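Local coordinates for protein porin (Acinetobacter baumannii AB307-0294, PDB 5DL7) that probably forms an outer-membrane beta-barrel pore of the OprD family, through which small solutes probably cross the outer membrane, at residues A193-F198 against K220-Q225; D245-N250 against P302-F307; N264-G269 against G283-F288. One frame throughout, in Å; residues are numbered along the deposited sequence.

Contact 1 of 3, residues A193-F198 against K220-Q225; sequences ATTDSF and KDIYQQ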
# COMPACT_ATOMS: atom_id res chain seq x y z
N ALA A 193 -4.18 15.22 11.52
CA ALA A 193 -5.43 15.38 12.16
C ALA A 193 -6.26 14.13 12.13
O ALA A 193 -6.09 13.27 11.30
CB ALA A 193 -6.27 16.47 11.50
N THR A 194 -7.20 14.06 13.06
CA THR A 194 -8.11 12.93 13.07
C THR A 194 -9.53 13.49 13.01
O THR A 194 -9.85 14.65 13.33
CB THR A 194 -7.95 11.99 14.24
OG1 THR A 194 -8.22 12.77 15.39
CG2 THR A 194 -6.56 11.38 14.36
N THR A 195 -10.45 12.59 12.73
CA THR A 195 -11.85 12.94 12.63
C THR A 195 -12.76 11.76 12.88
O THR A 195 -12.27 10.67 13.09
CB THR A 195 -12.09 13.62 11.18
OG1 THR A 195 -13.35 14.28 11.15
CG2 THR A 195 -11.98 12.58 10.11
N ASP A 196 -14.05 11.94 12.79
CA ASP A 196 -14.79 10.80 13.14
C ASP A 196 -15.37 9.95 12.07
O ASP A 196 -16.16 9.02 12.41
CB ASP A 196 -15.79 11.07 14.09
CG ASP A 196 -16.67 12.05 13.67
OD1 ASP A 196 -16.86 12.31 12.52
OD2 ASP A 196 -17.09 12.75 14.66
N SER A 197 -15.19 10.34 10.82
CA SER A 197 -15.69 9.45 9.79
C SER A 197 -15.12 9.72 8.42
O SER A 197 -14.61 10.78 8.13
CB SER A 197 -17.21 9.44 9.85
OG SER A 197 -17.65 10.58 9.18
N PHE A 198 -15.20 8.67 7.58
CA PHE A 198 -14.68 8.69 6.23
C PHE A 198 -15.73 7.88 5.42
O PHE A 198 -16.17 6.80 5.84
CB PHE A 198 -13.34 8.06 6.14
CG PHE A 198 -12.80 7.89 4.74
CD1 PHE A 198 -13.09 6.70 4.09
CD2 PHE A 198 -12.13 8.87 4.01
CE1 PHE A 198 -12.75 6.55 2.74
CE2 PHE A 198 -11.63 8.62 2.70
CZ PHE A 198 -11.95 7.44 2.07
N LYS A 220 -14.17 13.49 6.88
CA LYS A 220 -15.07 14.56 7.42
C LYS A 220 -14.20 15.69 8.03
O LYS A 220 -13.28 15.42 8.82
CB LYS A 220 -15.93 14.00 8.50
CG LYS A 220 -16.90 15.07 9.03
CD LYS A 220 -17.74 14.42 10.07
CE LYS A 220 -18.69 15.39 10.78
NZ LYS A 220 -18.70 14.74 12.14
N ASP A 221 -14.42 16.94 7.59
CA ASP A 221 -13.76 18.18 8.10
C ASP A 221 -12.30 18.21 7.75
O ASP A 221 -11.55 19.04 8.33
CB ASP A 221 -14.03 18.23 9.63
CG ASP A 221 -15.40 18.62 9.96
OD1 ASP A 221 -15.98 19.50 9.34
OD2 ASP A 221 -15.92 18.06 10.96
N ILE A 222 -11.81 17.40 6.81
CA ILE A 222 -10.46 17.36 6.37
C ILE A 222 -10.33 17.56 4.88
O ILE A 222 -9.86 18.56 4.44
CB ILE A 222 -9.64 16.16 6.88
CG1 ILE A 222 -9.73 16.11 8.46
CG2 ILE A 222 -8.22 16.29 6.43
CD1 ILE A 222 -8.98 14.93 9.03
N TYR A 223 -10.81 16.60 4.10
CA TYR A 223 -10.71 16.75 2.62
C TYR A 223 -11.85 15.98 1.93
O TYR A 223 -12.37 15.00 2.50
CB TYR A 223 -9.39 16.40 2.05
CG TYR A 223 -8.99 14.96 2.12
CD1 TYR A 223 -9.57 14.03 1.21
CD2 TYR A 223 -8.10 14.43 2.99
CE1 TYR A 223 -9.18 12.71 1.26
CE2 TYR A 223 -7.70 13.10 3.01
CZ TYR A 223 -8.24 12.18 2.23
OH TYR A 223 -7.94 10.85 2.21
N GLN A 224 -12.09 16.40 0.68
CA GLN A 224 -12.87 15.59 -0.31
C GLN A 224 -11.90 15.24 -1.41
O GLN A 224 -11.05 16.05 -1.78
CB GLN A 224 -14.10 16.34 -0.87
CG GLN A 224 -15.12 16.44 0.18
CD GLN A 224 -16.35 17.21 -0.29
OE1 GLN A 224 -17.15 17.84 0.57
NE2 GLN A 224 -16.51 17.23 -1.58
N GLN A 225 -12.07 14.07 -1.99
CA GLN A 225 -11.16 13.56 -2.99
C GLN A 225 -11.93 12.76 -4.09
O GLN A 225 -12.76 11.97 -3.68
CB GLN A 225 -10.04 12.79 -2.38
CG GLN A 225 -9.02 12.21 -3.32
CD GLN A 225 -7.93 11.52 -2.50
OE1 GLN A 225 -8.03 10.35 -2.15
NE2 GLN A 225 -6.86 12.31 -2.20

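Contact 2 of 3, residues D245-N250 against P302-F307; sequences DVRFFN and PVVLDF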
# COMPACT_ATOMS: atom_id res chain seq x y z
N ASP A 245 -1.23 1.90 -16.54
CA ASP A 245 -1.91 2.15 -15.29
C ASP A 245 -1.84 3.64 -15.09
O ASP A 245 -0.71 4.17 -14.92
CB ASP A 245 -1.17 1.49 -14.18
CG ASP A 245 -1.91 1.56 -12.76
OD1 ASP A 245 -2.79 2.34 -12.53
OD2 ASP A 245 -1.77 0.53 -12.03
N VAL A 246 -2.99 4.29 -15.07
CA VAL A 246 -3.04 5.74 -15.00
C VAL A 246 -3.99 6.12 -13.88
O VAL A 246 -5.06 5.55 -13.75
CB VAL A 246 -3.50 6.40 -16.34
CG1 VAL A 246 -3.81 7.86 -16.25
CG2 VAL A 246 -2.52 6.14 -17.47
N ARG A 247 -3.56 7.10 -13.09
CA ARG A 247 -4.33 7.49 -11.86
C ARG A 247 -4.38 8.98 -11.76
O ARG A 247 -3.32 9.66 -11.86
CB ARG A 247 -3.70 6.90 -10.61
CG ARG A 247 -3.68 5.38 -10.65
CD ARG A 247 -3.10 4.80 -9.34
NE ARG A 247 -2.73 3.36 -9.61
CZ ARG A 247 -2.15 2.53 -8.80
NH1 ARG A 247 -1.81 2.90 -7.62
NH2 ARG A 247 -1.86 1.29 -9.21
N PHE A 248 -5.58 9.51 -11.57
CA PHE A 248 -5.77 10.93 -11.36
C PHE A 248 -6.56 11.19 -10.11
O PHE A 248 -7.61 10.54 -9.85
CB PHE A 248 -6.64 11.46 -12.49
CG PHE A 248 -7.05 12.88 -12.32
CD1 PHE A 248 -6.11 13.91 -12.34
CD2 PHE A 248 -8.36 13.22 -12.05
CE1 PHE A 248 -6.60 15.27 -12.23
CE2 PHE A 248 -8.78 14.60 -11.86
CZ PHE A 248 -7.88 15.55 -11.94
N PHE A 249 -6.02 12.09 -9.26
CA PHE A 249 -6.67 12.54 -8.00
C PHE A 249 -6.96 13.99 -8.04
O PHE A 249 -6.11 14.77 -8.51
CB PHE A 249 -5.75 12.15 -6.77
CG PHE A 249 -5.55 10.72 -6.54
CD1 PHE A 249 -4.51 10.11 -7.17
CD2 PHE A 249 -6.33 10.05 -5.68
CE1 PHE A 249 -4.22 8.75 -7.01
CE2 PHE A 249 -6.05 8.67 -5.44
CZ PHE A 249 -5.00 8.05 -6.13
N ASN A 250 -8.08 14.32 -7.47
CA ASN A 250 -8.51 15.72 -7.25
C ASN A 250 -8.94 15.85 -5.81
O ASN A 250 -9.81 15.14 -5.34
CB ASN A 250 -9.70 16.11 -8.19
CG ASN A 250 -10.14 17.56 -8.06
OD1 ASN A 250 -9.27 18.41 -8.30
ND2 ASN A 250 -11.35 17.83 -7.64
N PRO A 302 -1.22 6.63 -2.72
CA PRO A 302 -1.98 5.84 -3.67
C PRO A 302 -1.66 5.96 -5.14
O PRO A 302 -2.30 5.35 -5.97
CB PRO A 302 -3.44 6.20 -3.37
CG PRO A 302 -3.30 7.65 -3.13
CD PRO A 302 -2.07 7.74 -2.19
N VAL A 303 -0.61 6.71 -5.44
CA VAL A 303 -0.21 6.98 -6.83
C VAL A 303 0.49 5.78 -7.43
O VAL A 303 0.81 4.81 -6.79
CB VAL A 303 0.70 8.24 -6.81
CG1 VAL A 303 0.03 9.48 -6.21
CG2 VAL A 303 2.02 7.96 -6.16
N VAL A 304 0.69 5.86 -8.75
CA VAL A 304 1.11 4.66 -9.42
C VAL A 304 2.45 4.16 -9.05
O VAL A 304 2.73 2.98 -9.09
CB VAL A 304 0.94 4.80 -10.97
CG1 VAL A 304 1.98 5.57 -11.56
CG2 VAL A 304 1.21 3.44 -11.66
N LEU A 305 3.35 5.07 -8.84
CA LEU A 305 4.79 4.69 -8.50
C LEU A 305 4.83 4.48 -7.00
O LEU A 305 4.59 5.43 -6.21
CB LEU A 305 5.82 5.73 -9.04
CG LEU A 305 5.70 6.07 -10.48
CD1 LEU A 305 6.81 7.04 -10.84
CD2 LEU A 305 5.83 4.75 -11.27
N ASP A 306 5.01 3.27 -6.52
CA ASP A 306 4.96 2.93 -5.06
C ASP A 306 6.36 2.53 -4.57
O ASP A 306 6.73 1.41 -4.34
CB ASP A 306 4.05 1.74 -4.84
CG ASP A 306 4.45 0.48 -5.65
OD1 ASP A 306 5.16 0.51 -6.87
OD2 ASP A 306 4.02 -0.67 -5.16
N PHE A 307 7.23 3.52 -4.45
CA PHE A 307 8.67 3.30 -4.04
C PHE A 307 8.89 3.16 -2.53
O PHE A 307 7.96 3.61 -1.76
CB PHE A 307 9.44 4.50 -4.59
CG PHE A 307 9.92 4.27 -6.03
CD1 PHE A 307 9.03 4.21 -7.09
CD2 PHE A 307 11.23 4.05 -6.32
CE1 PHE A 307 9.48 4.05 -8.41
CE2 PHE A 307 11.69 3.82 -7.64
CZ PHE A 307 10.80 3.80 -8.68

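Contact 3 of 3, residues N264-G269 against G283-F288; sequences NRHISG and GYMQSF. With C8E ((hydroxyethyloxy)tri(ethyloxy)octane), chain L.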
# COMPACT_ATOMS: atom_id res chain seq x y z
N ASN A 264 -5.05 20.09 -4.63
CA ASN A 264 -4.14 19.23 -5.34
C ASN A 264 -4.86 18.49 -6.49
O ASN A 264 -5.95 17.99 -6.30
CB ASN A 264 -3.55 18.19 -4.37
CG ASN A 264 -2.56 17.32 -5.08
OD1 ASN A 264 -2.86 16.18 -5.49
ND2 ASN A 264 -1.29 17.81 -5.16
N ARG A 265 -4.18 18.46 -7.58
CA ARG A 265 -4.45 17.42 -8.63
C ARG A 265 -3.23 16.65 -8.78
O ARG A 265 -2.12 17.20 -8.80
CB ARG A 265 -4.80 18.04 -10.01
CG ARG A 265 -6.21 18.56 -10.12
CD ARG A 265 -6.55 19.76 -9.29
NE ARG A 265 -5.76 20.88 -9.66
CZ ARG A 265 -5.56 21.99 -8.95
NH1 ARG A 265 -4.73 22.96 -9.39
NH2 ARG A 265 -6.06 22.02 -7.74
N HIS A 266 -3.34 15.33 -8.93
CA HIS A 266 -2.16 14.50 -9.08
C HIS A 266 -2.38 13.49 -10.23
O HIS A 266 -3.43 12.81 -10.21
CB HIS A 266 -1.86 13.76 -7.76
CG HIS A 266 -0.47 13.18 -7.78
ND1 HIS A 266 -0.19 12.00 -8.40
CD2 HIS A 266 0.73 13.69 -7.33
CE1 HIS A 266 1.13 11.84 -8.38
NE2 HIS A 266 1.69 12.86 -7.75
N ILE A 267 -1.45 13.48 -11.18
CA ILE A 267 -1.60 12.51 -12.31
C ILE A 267 -0.42 11.65 -12.21
O ILE A 267 0.70 12.09 -11.96
CB ILE A 267 -1.73 13.34 -13.63
CG1 ILE A 267 -1.91 12.41 -14.76
CG2 ILE A 267 -0.43 14.03 -13.84
CD1 ILE A 267 -3.24 11.68 -14.68
N SER A 268 -0.61 10.34 -12.45
CA SER A 268 0.49 9.39 -12.53
C SER A 268 0.19 8.32 -13.55
O SER A 268 -0.98 7.96 -13.75
CB SER A 268 0.83 8.84 -11.17
OG SER A 268 -0.20 8.15 -10.49
N GLY A 269 1.25 7.86 -14.21
CA GLY A 269 1.03 6.79 -15.23
C GLY A 269 2.29 5.96 -15.31
O GLY A 269 3.43 6.45 -15.20
N GLY A 283 7.53 5.61 -16.38
CA GLY A 283 6.59 6.19 -15.46
C GLY A 283 6.73 7.72 -15.39
O GLY A 283 7.82 8.33 -15.62
N TYR A 284 5.64 8.44 -15.17
CA TYR A 284 5.60 9.87 -14.99
C TYR A 284 4.58 10.21 -13.94
O TYR A 284 3.48 9.60 -13.91
CB TYR A 284 5.25 10.64 -16.27
CG TYR A 284 5.35 12.10 -16.09
CD1 TYR A 284 6.59 12.69 -15.89
CD2 TYR A 284 4.29 12.81 -15.97
CE1 TYR A 284 6.74 14.09 -15.73
CE2 TYR A 284 4.40 14.22 -15.86
CZ TYR A 284 5.62 14.80 -15.63
OH TYR A 284 5.73 16.24 -15.48
N MET A 285 4.94 11.18 -13.06
CA MET A 285 3.97 11.75 -12.16
C MET A 285 4.12 13.23 -12.10
O MET A 285 5.21 13.75 -12.23
CB MET A 285 3.99 11.16 -10.73
CG MET A 285 4.12 9.65 -10.64
SD MET A 285 3.64 8.94 -9.08
CE MET A 285 4.96 9.53 -8.00
N GLN A 286 3.01 13.88 -11.82
CA GLN A 286 3.08 15.31 -11.48
C GLN A 286 1.97 15.79 -10.58
O GLN A 286 0.80 15.45 -10.75
CB GLN A 286 3.08 16.15 -12.78
CG GLN A 286 3.20 17.66 -12.61
CD GLN A 286 3.44 18.42 -13.92
OE1 GLN A 286 3.72 17.82 -14.94
NE2 GLN A 286 3.53 19.76 -13.81
N SER A 287 2.37 16.57 -9.56
CA SER A 287 1.48 17.27 -8.76
C SER A 287 1.18 18.66 -9.19
O SER A 287 2.11 19.42 -9.54
CB SER A 287 2.12 17.27 -7.32
OG SER A 287 1.25 17.82 -6.39
N PHE A 288 -0.09 19.07 -9.07
CA PHE A 288 -0.50 20.43 -9.39
C PHE A 288 -1.29 21.02 -8.24
O PHE A 288 -2.03 20.31 -7.61
CB PHE A 288 -1.49 20.49 -10.60
CG PHE A 288 -0.89 19.83 -11.85
CD1 PHE A 288 -0.96 18.49 -12.04
CD2 PHE A 288 -0.22 20.68 -12.82
CE1 PHE A 288 -0.36 17.91 -13.16
CE2 PHE A 288 0.21 20.12 -14.03
CZ PHE A 288 0.13 18.73 -14.16
C11 C8E L . -6.32 22.03 -13.16
O12 C8E L . -5.21 21.31 -12.45
C13 C8E L . -4.08 21.18 -13.27
C14 C8E L . -3.43 22.56 -13.38
O15 C8E L . -3.32 23.28 -12.09
C16 C8E L . -2.42 24.34 -12.32
C17 C8E L . -2.15 25.00 -10.99
O18 C8E L . -3.39 25.57 -10.56
C19 C8E L . -3.20 26.30 -9.32
C20 C8E L . -4.51 26.51 -8.61
O21 C8E L . -4.98 25.34 -7.85

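Contact 1 of 3, residues A193-F198 against K220-Q225
Ile-222 reaches its CD1 methyl into the angle between two side chains of 193-198, 4.0 Å from Ala-193 CB and equally close to Thr-195 CG2. Ile-259 flanks both Ala-193 and Ile-222 from a neighbouring loop, closing in this apolar patch. The other branch of Thr-195 does polar work: with OG1 anti to the backbone N (chi1 -166°), the hydroxyl donates a short 2.6 Å bond to Lys-220 O, coming from above the carbonyl plane. Lys-220 is thus held at both ends of its backbone, because its N-H gives a nearly straight bond of 3.0 Å to Ser-197 O. Its side chain is extended as far as CE, then bent at chi4 (-147°), which puts NZ by Asp-196 on the more exposed side; there Lys-220 NZ forms a salt bridge with Asp-196 OD1 at 3.1 Å, on the syn side of the carboxylate. On the way Lys-220 CD passes 3.9 Å from Ser-197 OG. Asp-221 turns its own carboxylate to the backbone N of Ser-256. Residues 220-222 link strands 210-219 and 223-235, and the loop before strand 198-206 is clasped against this turn. At the start of strand 223-235 a classic beta bulge sets Ile-222 and Tyr-223 together opposite Leu-219, at the end of a barrel hairpin.

Contact 2 of 3, residues D245-N250 against P302-F307
Phe-249 and Arg-247, alternate residues of a barrel strand, meet a loop that folds inward after strand 278-288, an arrangement consistent with the pore-narrowing loop of OprD-family porins. The dense part lies at Phe-249. Its ring tip crosses Pro-302, with CZ 3.5 Å from Pro-302 CG, while CE1 stands further off, 4.4 Å from Val-303 CG1. Leu-293 touches both Phe-249 and Val-303, and Phe-227 of the adjoining strand meets the phenylalanine ring edge-to-face; the ring and Val-303 are buried, with Pro-302 at the partly exposed border. Toward Asp-245 the packing is more polar, and Asp-245 and Arg-247 are partly exposed, though Val-304 is buried. Arg-247 sends an extended chain from the strand across to the loop, where NH1 donates to Pro-302 O at 3.0 Å. That oxygen lies in the guanidinium plane, although the nitrogen sits above the plane of the carbonyl. The same guanidinium grips Asp-245 side-on, Arg-247 NE to Asp-245 OD1 at 3.1 Å and Arg-247 NH2 to Asp-245 OD2 at 2.9 Å, both from above the carboxylate plane. Held by three bonds, the guanidinium has little freedom to rotate, and the carboxylate probably offsets much of its charge. Val-304 lies over it, its CA 3.8 Å above one face and displaced toward the rim, while its CG2 methyl, anti to the backbone N, rests 3.8 Å from Asp-245 CG.

Contact 3 of 3, residues N264-G269 against G283-F288
Arg-265 NH1 donates to two oxygens of a bound detergent molecule, O21 at 2.8 Å and O15 at 3.1 Å, while the carbonyl oxygen of Phe-288 from the partner strand lies over the centre of the guanidinium. In the arginine, chi2 (67°) and chi3 (62°) fold CD and then NE back, bringing NE to detergent O12 for a third bond. Asp-263 takes the NH2 group in a salt bridge and also bonds the detergent. Phe-288 shares this surface: its CB and CG come near detergent O15 and C13, Gln-286 CG sits over one ring face, and the ring edge meets Arg-265 O and Ile-267 CG2, the methyl 3.9 Å from CE1. Farther along the same side, Tyr-284 OH donates a 2.6 Å bond to Gln-286 OE1.

The other side of the sheet is buried and tighter. Met-285 CG presses on Ser-268 CB at 3.4 Å, closer than usual for two carbons, and its sulfur lies at the edge of the His-266 ring, 5.0 Å from the centroid. Gln-286 O stands over one face of that imidazole. Ser-268 OG is bonded to the backbone N of Val-304. Asn-264 ND2 makes a weak bond to Ser-287 OG, its stronger partner being Thr-291 O.

Between the two sides run six backbone hydrogen bonds, in reciprocal pairs at Arg-265/Phe-288, Ile-267/Gln-286 and Gly-269/Tyr-284. The strand axes approach to 4.7 Å at 170°. This is an antiparallel beta hairpin of a transmembrane barrel wall, with the detergent-bearing side of Arg-265 and Phe-288 facing outward and the side of His-266 and Met-285 turned to the inward-folded loop.

Contact 3 is barrel wall, built on regular backbone pairing; contact 2 brings a loop against the inner side of that wall, and contact 1 ties a loop to a strand turn nearer the barrel's margin. Contacts 2 and 3 are neighbours, their centres about 7 Å apart: strand 240-253 pairs with strand 263-275, and Val-303 packs on His-266. Contact 1 lies about 21 Å from contact 2, centre to centre, but Gln-225 touches Phe-249. Each contact is partly buried. A salt bridge crosses contact 1; in contact 2 it lies within the strand and steadies the arginine that bonds the loop; the arginine of contact 3 bonds both detergent and Asp-263.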